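PDB 5B0V: matrix protein VP40 from Lake Victoria marburgvirus, which drives assembly and budding of virus particles as the matrix protein, working with host proteins of the multivesicular body pathway. Local coordinates for residues N56-L61 with N180-V185; G101-F106 with A146-M151; L215-L220 with Q304-Y309; T258-I263 with V286-A291. All blocks are in the same frame, centred on the assembly; numbering follows the deposited sequence.

Contact 1. Residues N56-L61 with N180-V185; sequences NYVGDL and NLVLSV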
loop_
_atom_site.group_PDB
_atom_site.type_symbol
_atom_site.label_atom_id
_atom_site.label_comp_id
_atom_site.label_asym_id
_atom_site.label_seq_id
_atom_site.Cartn_x
_atom_site.Cartn_y
_atom_site.Cartn_z
ATOM N N ASN A 56 -1.959 7.208 2.990
ATOM C CA ASN A 56 -2.946 6.209 2.676
ATOM C C ASN A 56 -3.373 6.433 1.251
ATOM O O ASN A 56 -2.897 7.335 0.578
ATOM C CB ASN A 56 -4.115 6.216 3.657
ATOM C CG ASN A 56 -4.733 7.563 3.779
ATOM O OD1 ASN A 56 -5.212 8.112 2.807
ATOM N ND2 ASN A 56 -4.686 8.126 4.974
ATOM N N TYR A 57 -4.247 5.582 0.768
ATOM C CA TYR A 57 -4.341 5.390 -0.659
ATOM C C TYR A 57 -5.659 5.877 -1.186
ATOM O O TYR A 57 -6.687 5.845 -0.505
ATOM C CB TYR A 57 -4.134 3.893 -1.008
ATOM C CG TYR A 57 -4.618 3.501 -2.378
ATOM C CD1 TYR A 57 -3.842 3.744 -3.511
ATOM C CD2 TYR A 57 -5.862 2.934 -2.548
ATOM C CE1 TYR A 57 -4.295 3.402 -4.781
ATOM C CE2 TYR A 57 -6.328 2.582 -3.805
ATOM C CZ TYR A 57 -5.545 2.814 -4.924
ATOM O OH TYR A 57 -6.040 2.475 -6.166
ATOM N N VAL A 58 -5.611 6.323 -2.426
ATOM C CA VAL A 58 -6.805 6.620 -3.158
ATOM C C VAL A 58 -6.453 6.406 -4.615
ATOM O O VAL A 58 -5.352 6.771 -5.031
ATOM C CB VAL A 58 -7.284 8.061 -2.838
ATOM C CG1 VAL A 58 -6.305 9.108 -3.347
ATOM C CG2 VAL A 58 -8.656 8.303 -3.426
ATOM N N GLY A 59 -7.364 5.804 -5.373
ATOM C CA GLY A 59 -7.120 5.520 -6.789
ATOM C C GLY A 59 -8.035 4.515 -7.463
ATOM O O GLY A 59 -8.981 4.025 -6.874
ATOM N N ASP A 60 -7.747 4.215 -8.714
ATOM C CA ASP A 60 -8.494 3.213 -9.469
ATOM C C ASP A 60 -7.588 2.075 -9.903
ATOM O O ASP A 60 -7.878 1.352 -10.836
ATOM C CB ASP A 60 -9.191 3.822 -10.693
ATOM C CG ASP A 60 -8.228 4.528 -11.650
ATOM O OD1 ASP A 60 -6.989 4.451 -11.505
ATOM O OD2 ASP A 60 -8.729 5.209 -12.568
ATOM N N LEU A 61 -6.498 1.893 -9.197
ATOM C CA LEU A 61 -5.582 0.852 -9.530
ATOM C C LEU A 61 -6.171 -0.542 -9.292
ATOM O O LEU A 61 -6.852 -0.760 -8.295
ATOM C CB LEU A 61 -4.381 1.034 -8.638
ATOM C CG LEU A 61 -3.312 -0.011 -8.863
ATOM C CD1 LEU A 61 -1.931 0.607 -9.004
ATOM C CD2 LEU A 61 -3.340 -1.030 -7.740
ATOM N N ASN A 180 -0.430 15.371 6.841
ATOM C CA ASN A 180 -1.218 14.331 6.252
ATOM C C ASN A 180 -0.718 13.995 4.850
ATOM O O ASN A 180 -0.311 14.868 4.087
ATOM C CB ASN A 180 -2.653 14.791 6.176
ATOM C CG ASN A 180 -3.587 13.650 5.891
ATOM O OD1 ASN A 180 -3.999 12.940 6.815
ATOM N ND2 ASN A 180 -3.945 13.469 4.615
ATOM N N LEU A 181 -0.780 12.728 4.491
ATOM C CA LEU A 181 -0.272 12.311 3.200
ATOM C C LEU A 181 -1.178 11.278 2.536
ATOM O O LEU A 181 -1.609 10.320 3.157
ATOM C CB LEU A 181 1.126 11.782 3.404
ATOM C CG LEU A 181 2.100 11.925 2.244
ATOM C CD1 LEU A 181 2.245 13.359 1.752
ATOM C CD2 LEU A 181 3.452 11.367 2.682
ATOM N N VAL A 182 -1.514 11.508 1.282
ATOM C CA VAL A 182 -2.296 10.548 0.519
ATOM C C VAL A 182 -1.565 10.229 -0.802
ATOM O O VAL A 182 -1.139 11.141 -1.518
ATOM C CB VAL A 182 -3.708 11.072 0.192
ATOM C CG1 VAL A 182 -4.413 10.155 -0.812
ATOM C CG2 VAL A 182 -4.542 11.189 1.437
ATOM N N LEU A 183 -1.414 8.931 -1.093
ATOM C CA LEU A 183 -0.869 8.476 -2.356
ATOM C C LEU A 183 -1.970 8.165 -3.345
ATOM O O LEU A 183 -2.717 7.188 -3.170
ATOM C CB LEU A 183 -0.073 7.220 -2.147
ATOM C CG LEU A 183 0.395 6.553 -3.443
ATOM C CD1 LEU A 183 1.506 7.349 -4.116
ATOM C CD2 LEU A 183 0.845 5.145 -3.139
ATOM N N SER A 184 -2.060 8.988 -4.396
ATOM C CA SER A 184 -2.996 8.763 -5.498
ATOM C C SER A 184 -2.352 7.909 -6.580
ATOM O O SER A 184 -1.237 8.203 -7.010
ATOM C CB SER A 184 -3.428 10.075 -6.118
ATOM O OG SER A 184 -4.393 9.817 -7.118
ATOM N N VAL A 185 -3.029 6.843 -6.997
ATOM C CA VAL A 185 -2.568 6.026 -8.111
ATOM C C VAL A 185 -3.695 5.934 -9.121
ATOM O O VAL A 185 -4.733 5.360 -8.853
ATOM C CB VAL A 185 -2.129 4.610 -7.690
ATOM C CG1 VAL A 185 -1.617 3.855 -8.881
ATOM C CG2 VAL A 185 -1.041 4.671 -6.644
HETATM O O HOH W 1 -5.236 10.629 7.129
#

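Contact 2. Residues G101-F106 with A146-M151; sequences GIMSNF and AHPLRM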
loop_
_atom_site.group_PDB
_atom_site.type_symbol
_atom_site.label_atom_id
_atom_site.label_comp_id
_atom_site.label_asym_id
_atom_site.label_seq_id
_atom_site.Cartn_x
_atom_site.Cartn_y
_atom_site.Cartn_z
ATOM N N GLY A 101 5.677 10.579 -10.729
ATOM C CA GLY A 101 5.961 9.918 -11.979
ATOM C C GLY A 101 4.824 9.129 -12.575
ATOM O O GLY A 101 3.834 8.807 -11.917
ATOM N N ILE A 102 5.009 8.783 -13.837
ATOM C CA ILE A 102 4.130 7.868 -14.529
ATOM C C ILE A 102 4.895 6.604 -14.868
ATOM O O ILE A 102 5.970 6.684 -15.407
ATOM C CB ILE A 102 3.633 8.519 -15.806
ATOM C CG1 ILE A 102 2.818 9.751 -15.431
ATOM C CG2 ILE A 102 2.835 7.520 -16.626
ATOM C CD1 ILE A 102 2.282 10.486 -16.615
HETATM N N MSE A 103 4.331 5.439 -14.581
HETATM C CA MSE A 103 5.008 4.155 -14.830
HETATM C C MSE A 103 4.072 3.145 -15.430
HETATM O O MSE A 103 2.884 3.113 -15.138
HETATM C CB MSE A 103 5.521 3.566 -13.520
HETATM C CG MSE A 103 6.603 2.501 -13.697
HETATM SE SE MSE A 103 6.972 1.734 -11.922
HETATM C CE MSE A 103 5.260 0.776 -11.858
ATOM N N SER A 104 4.616 2.322 -16.311
ATOM C CA SER A 104 3.867 1.197 -16.842
ATOM C C SER A 104 4.297 -0.082 -16.111
ATOM O O SER A 104 5.441 -0.217 -15.658
ATOM C CB SER A 104 4.094 1.075 -18.345
ATOM O OG SER A 104 5.483 0.949 -18.619
ATOM N N ASN A 105 3.376 -1.020 -16.006
ATOM C CA ASN A 105 3.632 -2.223 -15.238
ATOM C C ASN A 105 4.898 -2.988 -15.626
ATOM O O ASN A 105 5.551 -3.565 -14.766
ATOM C CB ASN A 105 2.410 -3.133 -15.267
ATOM C CG ASN A 105 1.254 -2.572 -14.457
ATOM O OD1 ASN A 105 1.416 -1.630 -13.689
ATOM N ND2 ASN A 105 0.079 -3.124 -14.653
ATOM N N PHE A 106 5.296 -2.960 -16.894
ATOM C CA PHE A 106 6.518 -3.699 -17.288
ATOM C C PHE A 106 7.809 -3.078 -16.753
ATOM O O PHE A 106 8.816 -3.751 -16.708
ATOM C CB PHE A 106 6.625 -3.885 -18.797
ATOM C CG PHE A 106 6.952 -2.630 -19.536
ATOM C CD1 PHE A 106 8.265 -2.122 -19.566
ATOM C CD2 PHE A 106 5.956 -1.945 -20.225
ATOM C CE1 PHE A 106 8.551 -0.940 -20.252
ATOM C CE2 PHE A 106 6.243 -0.767 -20.921
ATOM C CZ PHE A 106 7.537 -0.260 -20.925
ATOM N N ALA A 146 17.529 1.435 -9.488
ATOM C CA ALA A 146 17.010 1.268 -10.825
ATOM C C ALA A 146 15.526 1.523 -10.903
ATOM O O ALA A 146 14.948 1.374 -11.968
ATOM C CB ALA A 146 17.289 -0.145 -11.311
ATOM N N HIS A 147 14.888 1.914 -9.804
ATOM C CA HIS A 147 13.454 2.060 -9.854
ATOM C C HIS A 147 13.067 3.263 -10.689
ATOM O O HIS A 147 13.629 4.323 -10.513
ATOM C CB HIS A 147 12.830 2.182 -8.474
ATOM C CG HIS A 147 11.374 1.872 -8.499
ATOM N ND1 HIS A 147 10.455 2.693 -9.108
ATOM C CD2 HIS A 147 10.693 0.774 -8.111
ATOM C CE1 HIS A 147 9.260 2.144 -9.052
ATOM N NE2 HIS A 147 9.374 0.983 -8.437
ATOM N N PRO A 148 12.107 3.093 -11.603
ATOM C CA PRO A 148 11.660 4.179 -12.482
ATOM C C PRO A 148 11.308 5.466 -11.756
ATOM O O PRO A 148 11.702 6.519 -12.203
ATOM C CB PRO A 148 10.410 3.614 -13.160
ATOM C CG PRO A 148 10.609 2.161 -13.133
ATOM C CD PRO A 148 11.491 1.813 -11.962
ATOM N N LEU A 149 10.534 5.374 -10.693
ATOM C CA LEU A 149 10.157 6.536 -9.886
ATOM C C LEU A 149 11.293 7.007 -8.989
ATOM O O LEU A 149 11.873 6.229 -8.208
ATOM C CB LEU A 149 8.943 6.219 -9.012
ATOM C CG LEU A 149 7.721 5.681 -9.748
ATOM C CD1 LEU A 149 6.668 5.273 -8.742
ATOM C CD2 LEU A 149 7.159 6.686 -10.728
ATOM N N ARG A 150 11.583 8.299 -9.080
ATOM C CA ARG A 150 12.712 8.848 -8.343
ATOM C C ARG A 150 12.572 8.625 -6.824
ATOM O O ARG A 150 13.544 8.267 -6.163
ATOM C CB ARG A 150 12.895 10.342 -8.646
ATOM C CG ARG A 150 14.180 10.878 -8.058
ATOM C CD ARG A 150 14.327 12.382 -8.182
ATOM N NE ARG A 150 15.244 12.875 -7.150
ATOM C CZ ARG A 150 16.573 12.820 -7.215
ATOM N NH1 ARG A 150 17.182 12.306 -8.274
ATOM N NH2 ARG A 150 17.310 13.267 -6.202
HETATM N N MSE A 151 11.372 8.828 -6.286
HETATM C CA MSE A 151 11.157 8.693 -4.849
HETATM C C MSE A 151 11.652 7.372 -4.299
HETATM O O MSE A 151 12.298 7.347 -3.264
HETATM C CB MSE A 151 9.681 8.885 -4.546
HETATM C CG MSE A 151 9.335 8.815 -3.072
HETATM SE SE MSE A 151 9.607 10.529 -2.144
HETATM C CE MSE A 151 11.339 9.990 -1.500
#

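Contact 3. Residues L215-L220 with Q304-Y309; sequences LPPIVL and QVVLAY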
loop_
_atom_site.group_PDB
_atom_site.type_symbol
_atom_site.label_atom_id
_atom_site.label_comp_id
_atom_site.label_asym_id
_atom_site.label_seq_id
_atom_site.Cartn_x
_atom_site.Cartn_y
_atom_site.Cartn_z
ATOM N N LEU A 215 8.374 21.934 -15.083
ATOM C CA LEU A 215 7.955 20.556 -15.273
ATOM C C LEU A 215 8.930 19.869 -16.233
ATOM O O LEU A 215 9.440 20.489 -17.173
ATOM C CB LEU A 215 6.567 20.526 -15.884
ATOM C CG LEU A 215 5.453 21.163 -15.068
ATOM C CD1 LEU A 215 4.176 21.289 -15.885
ATOM C CD2 LEU A 215 5.166 20.358 -13.823
ATOM N N PRO A 216 9.151 18.559 -16.054
ATOM C CA PRO A 216 10.056 17.938 -17.024
ATOM C C PRO A 216 9.444 17.944 -18.422
ATOM O O PRO A 216 8.224 17.993 -18.562
ATOM C CB PRO A 216 10.233 16.524 -16.488
ATOM C CG PRO A 216 8.960 16.230 -15.745
ATOM C CD PRO A 216 8.374 17.553 -15.287
ATOM N N PRO A 217 10.293 17.940 -19.458
ATOM C CA PRO A 217 9.756 17.945 -20.806
ATOM C C PRO A 217 9.076 16.624 -21.172
ATOM O O PRO A 217 9.406 15.557 -20.643
ATOM C CB PRO A 217 10.975 18.207 -21.696
ATOM C CG PRO A 217 12.176 18.029 -20.835
ATOM C CD PRO A 217 11.737 17.654 -19.448
ATOM N N ILE A 218 8.112 16.744 -22.067
ATOM C CA ILE A 218 7.244 15.670 -22.468
ATOM C C ILE A 218 7.783 15.137 -23.775
ATOM O O ILE A 218 7.685 15.786 -24.792
ATOM C CB ILE A 218 5.835 16.201 -22.717
ATOM C CG1 ILE A 218 5.371 17.015 -21.490
ATOM C CG2 ILE A 218 4.895 15.054 -23.081
ATOM C CD1 ILE A 218 4.178 17.931 -21.674
ATOM N N VAL A 219 8.377 13.961 -23.740
ATOM C CA VAL A 219 8.836 13.315 -24.945
ATOM C C VAL A 219 7.640 12.968 -25.829
ATOM O O VAL A 219 6.603 12.511 -25.365
ATOM C CB VAL A 219 9.620 12.040 -24.635
ATOM C CG1 VAL A 219 10.001 11.315 -25.926
ATOM C CG2 VAL A 219 10.861 12.393 -23.834
ATOM N N LEU A 220 7.828 13.169 -27.119
ATOM C CA LEU A 220 6.776 13.037 -28.092
ATOM C C LEU A 220 6.967 11.826 -28.964
ATOM O O LEU A 220 8.096 11.355 -29.163
ATOM C CB LEU A 220 6.792 14.282 -28.968
ATOM C CG LEU A 220 6.515 15.619 -28.294
ATOM C CD1 LEU A 220 6.712 16.756 -29.283
ATOM C CD2 LEU A 220 5.101 15.653 -27.753
ATOM N N GLN A 304 8.785 25.404 -25.091
ATOM C CA GLN A 304 10.022 25.309 -25.861
ATOM C C GLN A 304 10.203 23.868 -26.335
ATOM O O GLN A 304 9.730 22.948 -25.673
ATOM C CB GLN A 304 11.193 25.740 -24.980
ATOM C CG GLN A 304 12.549 25.729 -25.646
ATOM C CD GLN A 304 13.598 26.250 -24.696
ATOM O OE1 GLN A 304 14.023 25.535 -23.819
ATOM N NE2 GLN A 304 13.982 27.508 -24.833
ATOM N N VAL A 305 10.888 23.685 -27.467
ATOM C CA VAL A 305 11.244 22.349 -27.964
ATOM C C VAL A 305 12.671 21.955 -27.614
ATOM O O VAL A 305 13.621 22.699 -27.879
ATOM C CB VAL A 305 11.161 22.255 -29.485
ATOM C CG1 VAL A 305 11.425 20.830 -29.932
ATOM C CG2 VAL A 305 9.805 22.713 -29.961
ATOM N N VAL A 306 12.819 20.769 -27.041
ATOM C CA VAL A 306 14.121 20.276 -26.617
ATOM C C VAL A 306 14.276 18.801 -26.972
ATOM O O VAL A 306 13.346 18.155 -27.429
ATOM C CB VAL A 306 14.338 20.502 -25.101
ATOM C CG1 VAL A 306 14.361 21.993 -24.790
ATOM C CG2 VAL A 306 13.258 19.817 -24.262
ATOM N N LEU A 307 15.475 18.296 -26.738
ATOM C CA LEU A 307 15.766 16.882 -26.804
ATOM C C LEU A 307 15.898 16.402 -25.379
ATOM O O LEU A 307 16.642 16.975 -24.594
ATOM C CB LEU A 307 17.070 16.651 -27.534
ATOM C CG LEU A 307 17.094 17.002 -29.027
ATOM C CD1 LEU A 307 18.513 17.210 -29.534
ATOM C CD2 LEU A 307 16.403 15.922 -29.819
ATOM N N ALA A 308 15.124 15.390 -25.005
ATOM C CA ALA A 308 15.197 14.857 -23.655
ATOM C C ALA A 308 15.361 13.352 -23.689
ATOM O O ALA A 308 15.022 12.699 -24.681
ATOM C CB ALA A 308 13.960 15.229 -22.883
ATOM N N TYR A 309 15.906 12.813 -22.602
ATOM C CA TYR A 309 15.928 11.379 -22.392
ATOM C C TYR A 309 14.528 10.890 -22.136
ATOM O O TYR A 309 13.735 11.549 -21.458
ATOM C CB TYR A 309 16.764 11.014 -21.180
ATOM C CG TYR A 309 18.246 11.236 -21.357
ATOM C CD1 TYR A 309 18.994 10.422 -22.215
ATOM C CD2 TYR A 309 18.909 12.228 -20.639
ATOM C CE1 TYR A 309 20.344 10.603 -22.352
ATOM C CE2 TYR A 309 20.266 12.409 -20.773
ATOM C CZ TYR A 309 20.971 11.601 -21.632
ATOM O OH TYR A 309 22.315 11.807 -21.786
#

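Contact 4. Residues T258-I263 with V286-A291; sequences TSLFRI and VVYFQA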
loop_
_atom_site.group_PDB
_atom_site.type_symbol
_atom_site.label_atom_id
_atom_site.label_comp_id
_atom_site.label_asym_id
_atom_site.label_seq_id
_atom_site.Cartn_x
_atom_site.Cartn_y
_atom_site.Cartn_z
ATOM N N THR A 258 -6.962 13.510 -10.734
ATOM C CA THR A 258 -6.192 14.578 -10.124
ATOM C C THR A 258 -4.823 14.747 -10.749
ATOM O O THR A 258 -4.227 13.802 -11.240
ATOM C CB THR A 258 -5.991 14.324 -8.637
ATOM O OG1 THR A 258 -5.629 12.960 -8.433
ATOM C CG2 THR A 258 -7.283 14.636 -7.866
ATOM N N SER A 259 -4.352 15.980 -10.765
ATOM C CA SER A 259 -2.982 16.293 -11.144
ATOM C C SER A 259 -2.555 15.745 -12.525
ATOM O O SER A 259 -1.409 15.332 -12.712
ATOM C CB SER A 259 -2.044 15.773 -10.051
ATOM O OG SER A 259 -2.418 16.259 -8.778
ATOM N N LEU A 260 -3.463 15.755 -13.491
ATOM C CA LEU A 260 -3.214 15.067 -14.747
ATOM C C LEU A 260 -3.725 15.835 -15.952
ATOM O O LEU A 260 -4.889 16.192 -16.046
ATOM C CB LEU A 260 -3.860 13.695 -14.700
ATOM C CG LEU A 260 -3.431 12.682 -15.772
ATOM C CD1 LEU A 260 -2.042 12.158 -15.468
ATOM C CD2 LEU A 260 -4.407 11.515 -15.875
ATOM N N PHE A 261 -2.822 16.057 -16.889
ATOM C CA PHE A 261 -3.098 16.817 -18.092
ATOM C C PHE A 261 -2.705 16.036 -19.309
ATOM O O PHE A 261 -1.857 15.123 -19.240
ATOM C CB PHE A 261 -2.336 18.115 -18.028
ATOM C CG PHE A 261 -2.675 18.906 -16.809
ATOM C CD1 PHE A 261 -2.183 18.546 -15.558
ATOM C CD2 PHE A 261 -3.554 19.967 -16.897
ATOM C CE1 PHE A 261 -2.536 19.278 -14.433
ATOM C CE2 PHE A 261 -3.903 20.690 -15.783
ATOM C CZ PHE A 261 -3.401 20.347 -14.558
ATOM N N ARG A 262 -3.324 16.399 -20.423
ATOM C CA ARG A 262 -3.049 15.734 -21.690
ATOM C C ARG A 262 -2.963 16.708 -22.880
ATOM O O ARG A 262 -3.489 17.815 -22.824
ATOM C CB ARG A 262 -4.104 14.662 -21.908
ATOM C CG ARG A 262 -5.491 15.170 -22.096
ATOM C CD ARG A 262 -6.342 14.022 -22.593
ATOM N NE ARG A 262 -7.749 14.381 -22.411
ATOM C CZ ARG A 262 -8.692 13.666 -21.810
ATOM N NH1 ARG A 262 -8.451 12.465 -21.313
ATOM N NH2 ARG A 262 -9.913 14.157 -21.741
ATOM N N ILE A 263 -2.281 16.285 -23.943
ATOM C CA ILE A 263 -2.200 17.060 -25.188
ATOM C C ILE A 263 -2.498 16.157 -26.367
ATOM O O ILE A 263 -1.779 15.185 -26.636
ATOM C CB ILE A 263 -0.814 17.674 -25.424
ATOM C CG1 ILE A 263 -0.402 18.550 -24.266
ATOM C CG2 ILE A 263 -0.799 18.525 -26.691
ATOM C CD1 ILE A 263 1.071 18.891 -24.268
ATOM N N VAL A 286 -1.778 11.005 -28.298
ATOM C CA VAL A 286 -2.041 11.864 -27.158
ATOM C C VAL A 286 -1.027 11.602 -26.047
ATOM O O VAL A 286 -0.787 10.458 -25.716
ATOM C CB VAL A 286 -3.448 11.609 -26.610
ATOM C CG1 VAL A 286 -3.724 12.511 -25.399
ATOM C CG2 VAL A 286 -4.504 11.809 -27.693
ATOM N N VAL A 287 -0.464 12.660 -25.455
ATOM C CA VAL A 287 0.434 12.502 -24.308
ATOM C C VAL A 287 -0.132 13.031 -23.031
ATOM O O VAL A 287 -0.654 14.107 -22.971
ATOM C CB VAL A 287 1.765 13.204 -24.474
ATOM C CG1 VAL A 287 2.619 12.436 -25.435
ATOM C CG2 VAL A 287 1.575 14.613 -24.965
ATOM N N TYR A 288 0.014 12.244 -21.989
ATOM C CA TYR A 288 -0.430 12.631 -20.691
ATOM C C TYR A 288 0.769 13.082 -19.916
ATOM O O TYR A 288 1.867 12.624 -20.143
ATOM C CB TYR A 288 -1.112 11.450 -19.997
ATOM C CG TYR A 288 -2.469 11.181 -20.571
ATOM C CD1 TYR A 288 -2.612 10.433 -21.708
ATOM C CD2 TYR A 288 -3.590 11.701 -19.997
ATOM C CE1 TYR A 288 -3.845 10.183 -22.251
ATOM C CE2 TYR A 288 -4.833 11.465 -20.537
ATOM C CZ TYR A 288 -4.952 10.712 -21.672
ATOM O OH TYR A 288 -6.209 10.461 -22.181
ATOM N N PHE A 289 0.561 14.000 -19.002
ATOM C CA PHE A 289 1.637 14.410 -18.136
ATOM C C PHE A 289 1.036 14.869 -16.811
ATOM O O PHE A 289 -0.172 15.074 -16.687
ATOM C CB PHE A 289 2.504 15.506 -18.815
ATOM C CG PHE A 289 1.819 16.843 -18.977
ATOM C CD1 PHE A 289 1.025 17.104 -20.084
ATOM C CD2 PHE A 289 1.991 17.835 -18.045
ATOM C CE1 PHE A 289 0.402 18.331 -20.251
ATOM C CE2 PHE A 289 1.376 19.055 -18.200
ATOM C CZ PHE A 289 0.581 19.305 -19.296
ATOM N N GLN A 290 1.892 15.004 -15.822
ATOM C CA GLN A 290 1.447 15.330 -14.492
ATOM C C GLN A 290 1.814 16.748 -14.144
ATOM O O GLN A 290 2.940 17.185 -14.406
ATOM C CB GLN A 290 2.138 14.443 -13.480
ATOM C CG GLN A 290 2.034 12.964 -13.728
ATOM C CD GLN A 290 2.443 12.237 -12.487
ATOM O OE1 GLN A 290 3.634 12.028 -12.251
ATOM N NE2 GLN A 290 1.455 11.917 -11.630
ATOM N N ALA A 291 0.856 17.448 -13.542
ATOM C CA ALA A 291 1.097 18.739 -12.922
ATOM C C ALA A 291 0.206 18.827 -11.702
ATOM O O ALA A 291 -0.766 18.093 -11.618
ATOM C CB ALA A 291 0.774 19.851 -13.873
#

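Contact 1. Residues N56-L61 with N180-V185
N56 and V58 carry the pairing of N56-L61 with N180-V185, a parallel strand pair in the mixed sheet of the N-terminal domain, with 56-59 the outermost strand within this chain. The backbone bonds alternate as parallel strands require. N56 gives its N to L181 O and takes L183 N on its own O (2.7 Å); V58 does the same two residues on, its N going to L183 O and its O receiving V185 N (3.0 Å). D60 N continues the run by reaching V185 O at 3.2 Å, just past the last strand residue.

The apolar contacts fall on both faces. On the face with V58, its CG1 meets V182 CG1. On the other face Y57 has CG anti to the backbone N (chi1 162°), beside the carbonyl carbon, and its ring presents an edge to V185, with CE1 3.8 Å from V185 CB and the two side chains crossing at about a right angle. L61 adds CD1 against V185 CG1. Helix 110-119 packs on this face through L118, which touches both Y57 and L183, and L118 of the second subunit also packs on Y57, placing the contact at the dimer interface.

Polar side-chain atoms come last. V182 CG2 rests as a methyl against the amide oxygen OD1 of N56. D60 binds K187 N through OD1 and forms a salt bridge to K257. A water accepts a weak bond from N56 ND2 and donates to N180 OD1. The phenol oxygen OH of Y57 accepts L61 N at 3.1 Å, while G59 N sits over one face of its ring, offset toward the rim.

Contact 2. Residues G101-F106 with A146-M151
The H147 imidazole is the flat group here, and M103, a selenomethionine, brings its SE to within 3.7 Å of H147 CE1. The approach is oblique, 60° off the ring normal, with SE 4.6 Å from the ring centroid. One face of the ring has P148 CD above it, offset toward the rim. At the edge, in the ring plane, L149 N donates to ND1 at 3.1 Å, so the loop's own backbone fixes the rotation of the ring. On the far nitrogen, NE2 bonds T113 OG1 of helix 110-119; with ND1 accepting, this is consistent with a neutral imidazole whose proton sits on NE2.

M103 leaves the strand with CG anti to the backbone N (chi1 -161°) and runs straight on through chi2, which carries SE out to the proline, 3.9 Å from P148 CG; chi3 then turns CE aside. M103 CG touches P148 CB as well. Further back along the strand, L149 lays CD2 on the bare backbone of G101, 3.7 Å from CA. The backbone angles of G101 are ones that suit glycine.

L149 also touches T113 and L117, so it lies between strand and helix. L149 is the N-cap residue of helix 150-154: the arrangement is a loop leading into a short helix, packed against strand 91-104, outermost within this chain in the N-terminal domain's mixed sheet.

Contact 3. Residues L215-L220 with Q304-Y309
V219 CG2 against Y309 O, 3.8 Å apart, is as near as this contact comes to a polar meeting, and it is a methyl resting on a carbonyl oxygen, not a hydrogen bond. Each segment spends its backbone bonds on the strand between them, 205-210: I218 pairs with V209 and L220 with P207 on one side, V306 with A208 and A308 with H206 on the other. What passes directly between L215-L220 and Q304-Y309 is therefore apolar.

The P217 ring does most of the touching. Its CB lies 3.8 Å from V306 CG2, and its CG is 3.9 Å from A308 CB and 4.0 Å from V306 CG2, so the pyrrolidine sits against two residues on the same side of strand 304-309. V306 crosses the proline at about a right angle. Its CG2 stands between the backbone N and the carbonyl carbon, while CG1 takes the place anti to the carbonyl carbon (chi1 -64°). V219 joins in weakly, CG2 coming 4.3 Å from A308 CB.

A208 of the middle strand is touched by both P217 and A308. The CA atoms of V219 and A308 are only 6.7 Å apart although another strand runs between theirs. That is consistent with a curled three-stranded antiparallel sheet, here in the C-terminal domain, in which side chains from the outer segments touch beside A208.

Contact 4. Residues T258-I263 with V286-A291
R262 and Y288 are paired across the strands as a non-hydrogen-bonded pair of an antiparallel strand pair, 260-263 with 286-290, in a three-stranded sheet of the C-terminal domain. The two side chains lie side by side and point the same way. From R262, CB sits over one face of the Y288 ring, 3.8 Å from its centroid and shifted toward the rim, a CH-pi contact. CG follows past CE2, and CD comes 3.6 Å from that same Y288 CE2 and equally near OH. The chain, extended from CG to NE, then reaches the phenol oxygen: NH1 donates to Y288 OH at 3.1 Å, with an N-H...O angle of 149°. The guanidinium stands nearly perpendicular to the ring, 83° between planes. Y288 OH has a second partner in D191 OD1, so the phenol oxygen is held by both R262 NH1 and D191, while E252 on strand 251-253 takes R262 NH2 in a salt bridge.

The face bearing F261, I263, V287 and F289 is apolar. F261 and F289, a hydrogen-bonded pair, exchange backbone bonds both ways, F261 N to F289 O at 2.8 Å and F289 N to F261 O at 2.7 Å. Their rings are near parallel but slid apart, with little overlap; instead F261 CB rests over the F289 ring, 3.7 Å from its centroid. The F261 ring meets A291 CB and, edge to face, F300. I263 repeats the two-way bonding with V287, and on its side chain CB lies 3.9 Å from V287 CG2.

How the contacts relate
Contacts 1 and 2 belong to the N-terminal domain and sit on strands 56-59 and 91-104, outermost within this chain in one mixed sheet, their centres about 16 Å apart; helix 110-119 packs against both. Along the chain contact 2 falls between the two segments of contact 1. Contacts 3 and 4 follow in the C-terminal domain, centres about 14 Å apart, with contact 4 lying between the segments of contact 3; their two sheets pack through I218 on V287 and F289. Q290 and Y288-F289 touch G101 and I102 of contact 2, and T258 packs on S184 of contact 1. Contact 4 thus ties the C-terminal sheets to the N-terminal one, while contact 1 faces the dimer's second subunit.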